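Local coordinates for GTPase activator-like protein (Chaetomium thermophilum, PDB 5HIU) that probably acts as a GTPase activator, being a fungal TSC2 (tuberin), of which this chain is the all-helical N-terminal part, at residues A29-G34 and H59-A64; E38-A43 and D75-A80; R433-I438 and K453-V458. All blocks are in the same frame, centred on the assembly; numbering follows the deposited sequence.

How the contacts relate
Contacts 1 and 2 lie together near the N-terminal end of the elongated chain, with centres about 12 Å apart. They alternate along the sequence, and Arg39 of contact 2 probably bonds through NE to the carbonyl oxygen of Leu31 in contact 1. Contact 3 lies at the C-terminal end, on the opposite side of the chain's centre, its own centre about 80 Å or more from theirs. All three join helices through apolar contacts, in contact 1 partly through the hydrocarbon chain of an exposed lysine. Contacts 1 and 2 are largely buried and use alanines to bring near-parallel helices close. Contact 3 is partly buried. It joins antiparallel helices farther apart, through larger branched and aromatic side chains.

Contact 1: A29-G34 and H59-A64; sequences AKLKNG and HAIWHA
Helices 29-33 and 59-64 run side by side in nearly the same direction, 29° apart with axes 9.3 Å from each other at closest, and they come nearest at Lys32 and Ala64, whose CA atoms are only 4.8 Å apart. The small side chain of Ala64 permits this approach. Its CB points toward helix 29-33 and is met by two consecutive residues, Leu31 and Lys32.

Leu31 supplies the buried half. Its CG is anti to the backbone N (chi1 -178°), and CD2 comes to 3.5 Å from Ala64 CB. The same methyl lies 4.3 Å from Ile61 CG2, one turn earlier on helix 59-64. It is also near the carbonyl oxygen of Ile61, so a leucine branch packs against both side chain and backbone there.

Lys32 supplies the exposed half. Its CG stands beside the backbone N, and the chain beyond it is extended. Near its root, CG is modelled 3.3 Å from Ala64 CB, short enough that the exact distance is doubtful. Farther out, CE reaches 3.6 Å from Ala60 O. That oxygen already accepts the helical bond from Ala64 N, at 2.9 Å. Lys32 NZ ends 3.9 Å from Ala60 CB. The lysine therefore contributes mainly its hydrocarbon chain, laid over the alanines at the outer border of the contact.

This is near-parallel helix packing among the first helices of an elongated all-helical chain, consistent with an alpha-solenoid. Helix 36-52 links the two elements in sequence and packs on both: Ala42, Ala43 and Leu46 touch Leu31, and Val50 touches Ile61. Leu84 of helix 75-89 meets both Leu31 and Ile61, while helix 96-107 lies beside His59 and His63.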
loop_
_atom_site.group_PDB
_atom_site.type_symbol
_atom_site.label_atom_id
_atom_site.label_comp_id
_atom_site.label_asym_id
_atom_site.label_seq_id
_atom_site.Cartn_x
_atom_site.Cartn_y
_atom_site.Cartn_z
ATOM N N ALA A 29 41.595 -8.191 22.666
ATOM C CA ALA A 29 42.013 -9.268 23.560
ATOM C C ALA A 29 41.030 -9.391 24.734
ATOM O O ALA A 29 40.521 -10.480 25.026
ATOM C CB ALA A 29 43.432 -9.031 24.055
ATOM N N LYS A 30 40.732 -8.263 25.370
ATOM C CA LYS A 30 39.780 -8.245 26.475
ATOM C C LYS A 30 38.383 -8.620 25.999
ATOM O O LYS A 30 37.656 -9.329 26.693
ATOM C CB LYS A 30 39.749 -6.866 27.130
ATOM C CG LYS A 30 41.060 -6.489 27.794
ATOM C CD LYS A 30 41.012 -5.089 28.370
ATOM C CE LYS A 30 42.190 -4.821 29.296
ATOM N NZ LYS A 30 42.178 -3.410 29.771
ATOM N N LEU A 31 38.018 -8.148 24.810
ATOM C CA LEU A 31 36.718 -8.473 24.227
ATOM C C LEU A 31 36.560 -9.974 24.003
ATOM O O LEU A 31 35.476 -10.524 24.195
ATOM C CB LEU A 31 36.511 -7.713 22.918
ATOM C CG LEU A 31 35.164 -7.922 22.221
ATOM C CD1 LEU A 31 34.001 -7.434 23.074
ATOM C CD2 LEU A 31 35.167 -7.212 20.877
ATOM N N LYS A 32 37.642 -10.630 23.599
ATOM C CA LYS A 32 37.622 -12.068 23.384
ATOM C C LYS A 32 37.737 -12.808 24.707
ATOM O O LYS A 32 36.975 -13.739 24.952
ATOM C CB LYS A 32 38.745 -12.493 22.423
ATOM C CG LYS A 32 38.498 -12.034 20.999
ATOM C CD LYS A 32 39.488 -12.559 19.965
ATOM C CE LYS A 32 39.003 -12.152 18.569
ATOM N NZ LYS A 32 39.840 -12.605 17.428
ATOM N N ASN A 33 38.665 -12.376 25.560
ATOM C CA ASN A 33 39.083 -13.171 26.721
ATOM C C ASN A 33 38.655 -12.671 28.093
ATOM O O ASN A 33 38.793 -13.399 29.068
ATOM C CB ASN A 33 40.607 -13.288 26.755
ATOM C CG ASN A 33 41.184 -13.834 25.471
ATOM O OD1 ASN A 33 40.499 -13.942 24.454
ATOM N ND2 ASN A 33 42.458 -14.182 25.511
ATOM N N GLY A 34 38.178 -11.435 28.193
ATOM C CA GLY A 34 37.841 -10.861 29.499
ATOM C C GLY A 34 36.696 -11.613 30.150
ATOM O O GLY A 34 35.997 -12.387 29.487
ATOM N N HIS A 59 36.785 -7.192 11.185
ATOM C CA HIS A 59 36.464 -8.612 11.101
ATOM C C HIS A 59 36.694 -9.419 12.382
ATOM O O HIS A 59 35.832 -10.203 12.777
ATOM C CB HIS A 59 37.239 -9.268 9.969
ATOM C CG HIS A 59 36.721 -10.620 9.601
ATOM N ND1 HIS A 59 35.375 -10.883 9.454
ATOM C CD2 HIS A 59 37.364 -11.780 9.327
ATOM C CE1 HIS A 59 35.211 -12.145 9.102
ATOM N NE2 HIS A 59 36.402 -12.710 9.014
ATOM N N ALA A 60 37.855 -9.256 13.008
ATOM C CA ALA A 60 38.174 -10.022 14.219
ATOM C C ALA A 60 37.408 -9.467 15.427
ATOM O O ALA A 60 37.022 -10.205 16.340
ATOM C CB ALA A 60 39.668 -10.006 14.469
ATOM N N ILE A 61 37.177 -8.160 15.401
ATOM C CA ILE A 61 36.292 -7.510 16.352
ATOM C C ILE A 61 34.882 -8.119 16.254
ATOM O O ILE A 61 34.225 -8.350 17.261
ATOM C CB ILE A 61 36.261 -5.981 16.121
ATOM C CG1 ILE A 61 37.623 -5.350 16.438
ATOM C CG2 ILE A 61 35.199 -5.325 16.983
ATOM C CD1 ILE A 61 37.822 -3.961 15.867
ATOM N N TRP A 62 34.410 -8.374 15.036
ATOM C CA TRP A 62 33.090 -8.942 14.865
ATOM C C TRP A 62 33.031 -10.265 15.593
ATOM O O TRP A 62 32.124 -10.502 16.383
ATOM C CB TRP A 62 32.762 -9.150 13.389
ATOM C CG TRP A 62 31.394 -9.708 13.184
ATOM C CD1 TRP A 62 31.037 -11.029 13.156
ATOM C CD2 TRP A 62 30.185 -8.962 12.994
ATOM N NE1 TRP A 62 29.679 -11.149 12.954
ATOM C CE2 TRP A 62 29.131 -9.894 12.866
ATOM C CE3 TRP A 62 29.892 -7.596 12.914
ATOM C CZ2 TRP A 62 27.811 -9.503 12.657
ATOM C CZ3 TRP A 62 28.569 -7.206 12.713
ATOM C CH2 TRP A 62 27.549 -8.165 12.573
ATOM N N HIS A 63 34.022 -11.114 15.343
ATOM C CA HIS A 63 33.998 -12.463 15.872
ATOM C C HIS A 63 34.150 -12.460 17.372
ATOM O O HIS A 63 33.495 -13.231 18.091
ATOM C CB HIS A 63 35.121 -13.286 15.283
ATOM C CG HIS A 63 35.097 -13.364 13.801
ATOM N ND1 HIS A 63 33.938 -13.255 13.064
ATOM C CD2 HIS A 63 36.093 -13.566 12.913
ATOM C CE1 HIS A 63 34.226 -13.365 11.780
ATOM N NE2 HIS A 63 35.527 -13.560 11.663
ATOM N N ALA A 64 35.027 -11.593 17.854
ATOM C CA ALA A 64 35.191 -11.452 19.284
ATOM C C ALA A 64 33.831 -11.273 19.982
ATOM O O ALA A 64 33.590 -11.883 21.014
ATOM C CB ALA A 64 36.115 -10.282 19.586
#

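Contact 2: E38-A43 and D75-A80; sequences ERVLAA and DNARQA
Asp75 OD1, on the helix turn whose Asn76 and Ala77 meet Val40, is gripped by both terminal nitrogens of Arg78. Arg78 NH2 makes the main bond of this salt bridge, at 2.7 Å, and approaches from above the carboxylate plane, 37° out of it. The bond from NH1 is weak. Lys113 pairs with the other carboxylate oxygen and Asp114 with Arg78 NE, so charges alternate on this side of helix 75-89. The bridge stays within helix 75-80, where Arg78 CB points away from helix 38-43, and neither residue touches that helix.

The contact itself is apolar. Helices 38-43 and 75-80 are 31° from parallel, with axes 9.3 Å apart at their closest, and small residues line the interface. Both belong to a row of packed helices in an elongated chain, consistent with an alpha-solenoid.

Val40 carries most of it, with its two methyls spread over one turn of the partner. CG1, anti to the backbone N (chi1 172°), lies 4.2 Å from Ala80 CB and 4.0 Å from Asn76 O. CG2 lies 3.7 Å from Ala77 CB. One turn on, Ala43 CB faces Ala80 CB at 4.4 Å. Lys30 of helix 22-33 touches Ala42, and Met68 borders Val40.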
loop_
_atom_site.group_PDB
_atom_site.type_symbol
_atom_site.label_atom_id
_atom_site.label_comp_id
_atom_site.label_asym_id
_atom_site.label_seq_id
_atom_site.Cartn_x
_atom_site.Cartn_y
_atom_site.Cartn_z
ATOM N N GLU A 38 34.092 -7.441 31.628
ATOM C CA GLU A 38 35.247 -6.830 30.982
ATOM C C GLU A 38 34.955 -6.707 29.506
ATOM O O GLU A 38 35.284 -5.694 28.894
ATOM C CB GLU A 38 36.517 -7.654 31.210
ATOM C CG GLU A 38 36.789 -7.947 32.678
ATOM C CD GLU A 38 38.148 -8.577 32.934
ATOM O OE1 GLU A 38 38.434 -9.648 32.358
ATOM O OE2 GLU A 38 38.917 -8.010 33.740
ATOM N N ARG A 39 34.316 -7.742 28.960
ATOM C CA ARG A 39 33.940 -7.781 27.548
ATOM C C ARG A 39 32.978 -6.651 27.220
ATOM O O ARG A 39 33.100 -6.014 26.176
ATOM C CB ARG A 39 33.292 -9.120 27.186
ATOM C CG ARG A 39 34.155 -10.351 27.475
ATOM C CD ARG A 39 33.446 -11.600 26.989
ATOM N NE ARG A 39 33.481 -11.649 25.531
ATOM C CZ ARG A 39 32.582 -12.261 24.760
ATOM N NH1 ARG A 39 31.537 -12.887 25.300
ATOM N NH2 ARG A 39 32.726 -12.240 23.430
ATOM N N VAL A 40 32.047 -6.392 28.129
ATOM C CA VAL A 40 31.075 -5.333 27.947
ATOM C C VAL A 40 31.781 -3.980 27.836
ATOM O O VAL A 40 31.517 -3.182 26.931
ATOM C CB VAL A 40 30.039 -5.330 29.089
ATOM C CG1 VAL A 40 29.146 -4.100 29.014
ATOM C CG2 VAL A 40 29.183 -6.588 29.006
ATOM N N LEU A 41 32.695 -3.733 28.750
ATOM C CA LEU A 41 33.446 -2.480 28.751
ATOM C C LEU A 41 34.338 -2.360 27.499
ATOM O O LEU A 41 34.479 -1.286 26.934
ATOM C CB LEU A 41 34.290 -2.380 30.028
ATOM C CG LEU A 41 35.074 -1.092 30.205
ATOM C CD1 LEU A 41 34.117 0.042 30.490
ATOM C CD2 LEU A 41 36.109 -1.230 31.319
ATOM N N ALA A 42 34.944 -3.468 27.092
ATOM C CA ALA A 42 35.779 -3.499 25.893
ATOM C C ALA A 42 34.931 -3.176 24.672
ATOM O O ALA A 42 35.292 -2.329 23.837
ATOM C CB ALA A 42 36.415 -4.869 25.738
ATOM N N ALA A 43 33.790 -3.853 24.601
ATOM C CA ALA A 43 32.812 -3.604 23.580
ATOM C C ALA A 43 32.540 -2.116 23.458
ATOM O O ALA A 43 32.503 -1.571 22.351
ATOM C CB ALA A 43 31.527 -4.356 23.894
ATOM N N ASP A 75 20.713 -7.820 29.093
ATOM C CA ASP A 75 20.576 -6.616 28.301
ATOM C C ASP A 75 21.867 -5.872 28.047
ATOM O O ASP A 75 22.250 -5.686 26.889
ATOM C CB ASP A 75 19.584 -5.698 28.975
ATOM C CG ASP A 75 18.173 -6.216 28.862
ATOM O OD1 ASP A 75 17.982 -7.260 28.187
ATOM O OD2 ASP A 75 17.264 -5.586 29.434
ATOM N N ASN A 76 22.537 -5.473 29.125
ATOM C CA ASN A 76 23.734 -4.634 29.046
ATOM C C ASN A 76 24.778 -5.189 28.107
ATOM O O ASN A 76 25.503 -4.429 27.471
ATOM C CB ASN A 76 24.359 -4.449 30.419
ATOM C CG ASN A 76 24.920 -5.738 30.984
ATOM O OD1 ASN A 76 24.420 -6.817 30.694
ATOM N ND2 ASN A 76 25.969 -5.632 31.787
ATOM N N ALA A 77 24.854 -6.511 28.018
ATOM C CA ALA A 77 25.855 -7.160 27.174
ATOM C C ALA A 77 25.385 -7.347 25.742
ATOM O O ALA A 77 26.193 -7.324 24.820
ATOM C CB ALA A 77 26.268 -8.506 27.769
ATOM N N ARG A 78 24.096 -7.578 25.545
ATOM C CA ARG A 78 23.601 -7.728 24.192
ATOM C C ARG A 78 23.666 -6.356 23.583
ATOM O O ARG A 78 24.171 -6.184 22.491
ATOM C CB ARG A 78 22.165 -8.268 24.154
ATOM C CG ARG A 78 22.008 -9.679 24.696
ATOM C CD ARG A 78 20.669 -10.294 24.342
ATOM N NE ARG A 78 19.558 -9.358 24.494
ATOM C CZ ARG A 78 18.999 -8.998 25.642
ATOM N NH1 ARG A 78 19.456 -9.461 26.803
ATOM N NH2 ARG A 78 17.988 -8.132 25.633
ATOM N N GLN A 79 23.171 -5.379 24.328
ATOM C CA GLN A 79 23.080 -4.023 23.844
ATOM C C GLN A 79 24.427 -3.460 23.451
ATOM O O GLN A 79 24.592 -2.998 22.325
ATOM C CB GLN A 79 22.366 -3.125 24.869
ATOM C CG GLN A 79 20.854 -3.299 24.761
ATOM C CD GLN A 79 20.053 -2.652 25.867
ATOM O OE1 GLN A 79 20.332 -1.531 26.291
ATOM N NE2 GLN A 79 19.028 -3.349 26.321
ATOM N N ALA A 80 25.394 -3.509 24.354
ATOM C CA ALA A 80 26.715 -2.935 24.067
ATOM C C ALA A 80 27.391 -3.639 22.878
ATOM O O ALA A 80 28.211 -3.047 22.183
ATOM C CB ALA A 80 27.609 -2.984 25.304
#

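Contact 3: R433-I438 and K453-V458; sequences RVENLI and KFLIRV
A helical hairpin close to the C-terminal end of the chain holds this contact: helices 423-441 and 448-459 follow each other through a short connection and pack back antiparallel, with Val434 and Ile438 on one side and Phe454 and Leu455 on the other. The local segments make an angle of 145°. Their axes come no closer than 10.8 Å, which leaves room for branched and aromatic side chains between them.

Leu455 is the central residue. Its CB points toward helix 433-438, and CG stands beside the backbone N (chi1 -73°). From there CD1 meets two residues one turn apart. It lies 3.7 Å from Val434 CG1, where the two side chains slide past each other in opposite directions. It also meets Ile438 CD1 tip to tip. The modelled separation of these two methyls, 3.2 Å, is very short. The second torsion of Leu455, 134°, is also away from a usual staggered value, so the exact pose of this tip is doubtful. The other methyl, CD2, lies 4.4 Å from Glu435 CB at the border of the contact.

Val434 also serves Phe454, on the more buried side. Its CG1 is turned to the leucine, and its CG2 lies 4.2 Å from Phe454 CE2. The valine methyl meets the ring obliquely. Val434 thus divides its two methyls between neighbouring residues of the partner helix.

Helix 383-391 covers the buried side of the hairpin: Phe386 stacks on the Phe454 ring and also touches Val434, while Glu383 forms a salt bridge with Arg457. Within the hairpin, Leu430 and Ile431 continue the packing on Phe454, and Cys451 of helix 448-459 reaches both Val434 and Ile438.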
loop_
_atom_site.group_PDB
_atom_site.type_symbol
_atom_site.label_atom_id
_atom_site.label_comp_id
_atom_site.label_asym_id
_atom_site.label_seq_id
_atom_site.Cartn_x
_atom_site.Cartn_y
_atom_site.Cartn_z
ATOM N N ARG A 433 -27.149 19.341 -16.980
ATOM C CA ARG A 433 -26.205 18.987 -18.041
ATOM C C ARG A 433 -26.891 18.408 -19.285
ATOM O O ARG A 433 -26.588 18.819 -20.396
ATOM C CB ARG A 433 -25.174 17.990 -17.523
ATOM C CG ARG A 433 -24.112 17.594 -18.533
ATOM C CD ARG A 433 -23.367 18.792 -19.106
ATOM N NE ARG A 433 -22.306 18.362 -20.017
ATOM C CZ ARG A 433 -21.623 19.165 -20.831
ATOM N NH1 ARG A 433 -21.867 20.469 -20.862
ATOM N NH2 ARG A 433 -20.682 18.658 -21.620
ATOM N N VAL A 434 -27.797 17.450 -19.088
ATOM C CA VAL A 434 -28.521 16.826 -20.186
ATOM C C VAL A 434 -29.377 17.866 -20.886
ATOM O O VAL A 434 -29.541 17.866 -22.108
ATOM C CB VAL A 434 -29.434 15.699 -19.682
ATOM C CG1 VAL A 434 -30.404 15.254 -20.775
ATOM C CG2 VAL A 434 -28.599 14.525 -19.198
ATOM N N GLU A 435 -29.933 18.742 -20.071
ATOM C CA GLU A 435 -30.672 19.891 -20.536
ATOM C C GLU A 435 -29.807 20.783 -21.414
ATOM O O GLU A 435 -30.230 21.203 -22.483
ATOM C CB GLU A 435 -31.154 20.644 -19.314
ATOM C CG GLU A 435 -31.997 21.859 -19.564
ATOM C CD GLU A 435 -32.623 22.348 -18.276
ATOM O OE1 GLU A 435 -33.395 21.579 -17.665
ATOM O OE2 GLU A 435 -32.330 23.490 -17.873
ATOM N N ASN A 436 -28.592 21.058 -20.963
ATOM C CA ASN A 436 -27.652 21.877 -21.729
ATOM C C ASN A 436 -27.213 21.239 -23.027
ATOM O O ASN A 436 -26.991 21.943 -24.011
ATOM C CB ASN A 436 -26.389 22.190 -20.915
ATOM C CG ASN A 436 -26.577 23.335 -19.943
ATOM O OD1 ASN A 436 -26.199 23.229 -18.777
ATOM N ND2 ASN A 436 -27.136 24.441 -20.418
ATOM N N LEU A 437 -27.043 19.920 -23.018
ATOM C CA LEU A 437 -26.572 19.210 -24.197
ATOM C C LEU A 437 -27.594 19.320 -25.312
ATOM O O LEU A 437 -27.242 19.573 -26.460
ATOM C CB LEU A 437 -26.306 17.751 -23.882
ATOM C CG LEU A 437 -25.005 17.510 -23.113
ATOM C CD1 LEU A 437 -25.063 16.140 -22.475
ATOM C CD2 LEU A 437 -23.765 17.604 -23.990
ATOM N N ILE A 438 -28.862 19.161 -24.958
ATOM C CA ILE A 438 -29.934 19.321 -25.906
ATOM C C ILE A 438 -29.902 20.730 -26.463
ATOM O O ILE A 438 -29.931 20.930 -27.673
ATOM C CB ILE A 438 -31.309 19.104 -25.250
ATOM C CG1 ILE A 438 -31.444 17.650 -24.792
ATOM C CG2 ILE A 438 -32.439 19.465 -26.219
ATOM C CD1 ILE A 438 -32.555 17.436 -23.794
ATOM N N LYS A 453 -36.464 11.720 -23.502
ATOM C CA LYS A 453 -37.255 10.739 -22.765
ATOM C C LYS A 453 -36.828 10.694 -21.300
ATOM O O LYS A 453 -37.677 10.653 -20.398
ATOM C CB LYS A 453 -37.130 9.360 -23.404
ATOM C CG LYS A 453 -37.857 9.261 -24.731
ATOM C CD LYS A 453 -37.582 7.937 -25.419
ATOM C CE LYS A 453 -38.135 7.919 -26.837
ATOM N NZ LYS A 453 -37.826 6.637 -27.532
ATOM N N PHE A 454 -35.514 10.732 -21.072
ATOM C CA PHE A 454 -34.965 10.745 -19.720
ATOM C C PHE A 454 -35.482 11.926 -18.881
ATOM O O PHE A 454 -35.912 11.730 -17.745
ATOM C CB PHE A 454 -33.425 10.727 -19.737
ATOM C CG PHE A 454 -32.811 11.151 -18.433
ATOM C CD1 PHE A 454 -32.747 10.276 -17.362
ATOM C CD2 PHE A 454 -32.338 12.441 -18.262
ATOM C CE1 PHE A 454 -32.204 10.675 -16.153
ATOM C CE2 PHE A 454 -31.795 12.843 -17.057
ATOM C CZ PHE A 454 -31.730 11.962 -16.002
ATOM N N LEU A 455 -35.438 13.141 -19.426
ATOM C CA LEU A 455 -35.918 14.319 -18.690
ATOM C C LEU A 455 -37.410 14.227 -18.340
ATOM O O LEU A 455 -37.841 14.729 -17.299
ATOM C CB LEU A 455 -35.668 15.600 -19.483
ATOM C CG LEU A 455 -34.220 16.093 -19.581
ATOM C CD1 LEU A 455 -33.890 16.478 -21.011
ATOM C CD2 LEU A 455 -33.946 17.261 -18.642
ATOM N N ILE A 456 -38.197 13.593 -19.206
ATOM C CA ILE A 456 -39.612 13.398 -18.926
ATOM C C ILE A 456 -39.789 12.464 -17.731
ATOM O O ILE A 456 -40.658 12.703 -16.895
ATOM C CB ILE A 456 -40.382 12.865 -20.159
ATOM C CG1 ILE A 456 -40.467 13.949 -21.244
ATOM C CG2 ILE A 456 -41.782 12.415 -19.768
ATOM C CD1 ILE A 456 -40.830 13.429 -22.622
ATOM N N ARG A 457 -38.973 11.411 -17.645
ATOM C CA ARG A 457 -39.005 10.502 -16.484
ATOM C C ARG A 457 -38.722 11.249 -15.179
ATOM O O ARG A 457 -39.369 11.016 -14.159
ATOM C CB ARG A 457 -37.969 9.380 -16.610
ATOM C CG ARG A 457 -38.153 8.422 -17.778
ATOM C CD ARG A 457 -36.871 7.626 -18.022
ATOM N NE ARG A 457 -36.809 7.042 -19.365
ATOM C CZ ARG A 457 -35.714 6.518 -19.929
ATOM N NH1 ARG A 457 -34.546 6.486 -19.286
ATOM N NH2 ARG A 457 -35.791 6.018 -21.159
ATOM N N VAL A 458 -37.748 12.150 -15.230
ATOM C CA VAL A 458 -37.156 12.728 -14.029
ATOM C C VAL A 458 -37.873 13.982 -13.536
ATOM O O VAL A 458 -37.964 14.197 -12.333
ATOM C CB VAL A 458 -35.649 13.000 -14.253
ATOM C CG1 VAL A 458 -35.064 13.844 -13.132
ATOM C CG2 VAL A 458 -34.901 11.680 -14.381
#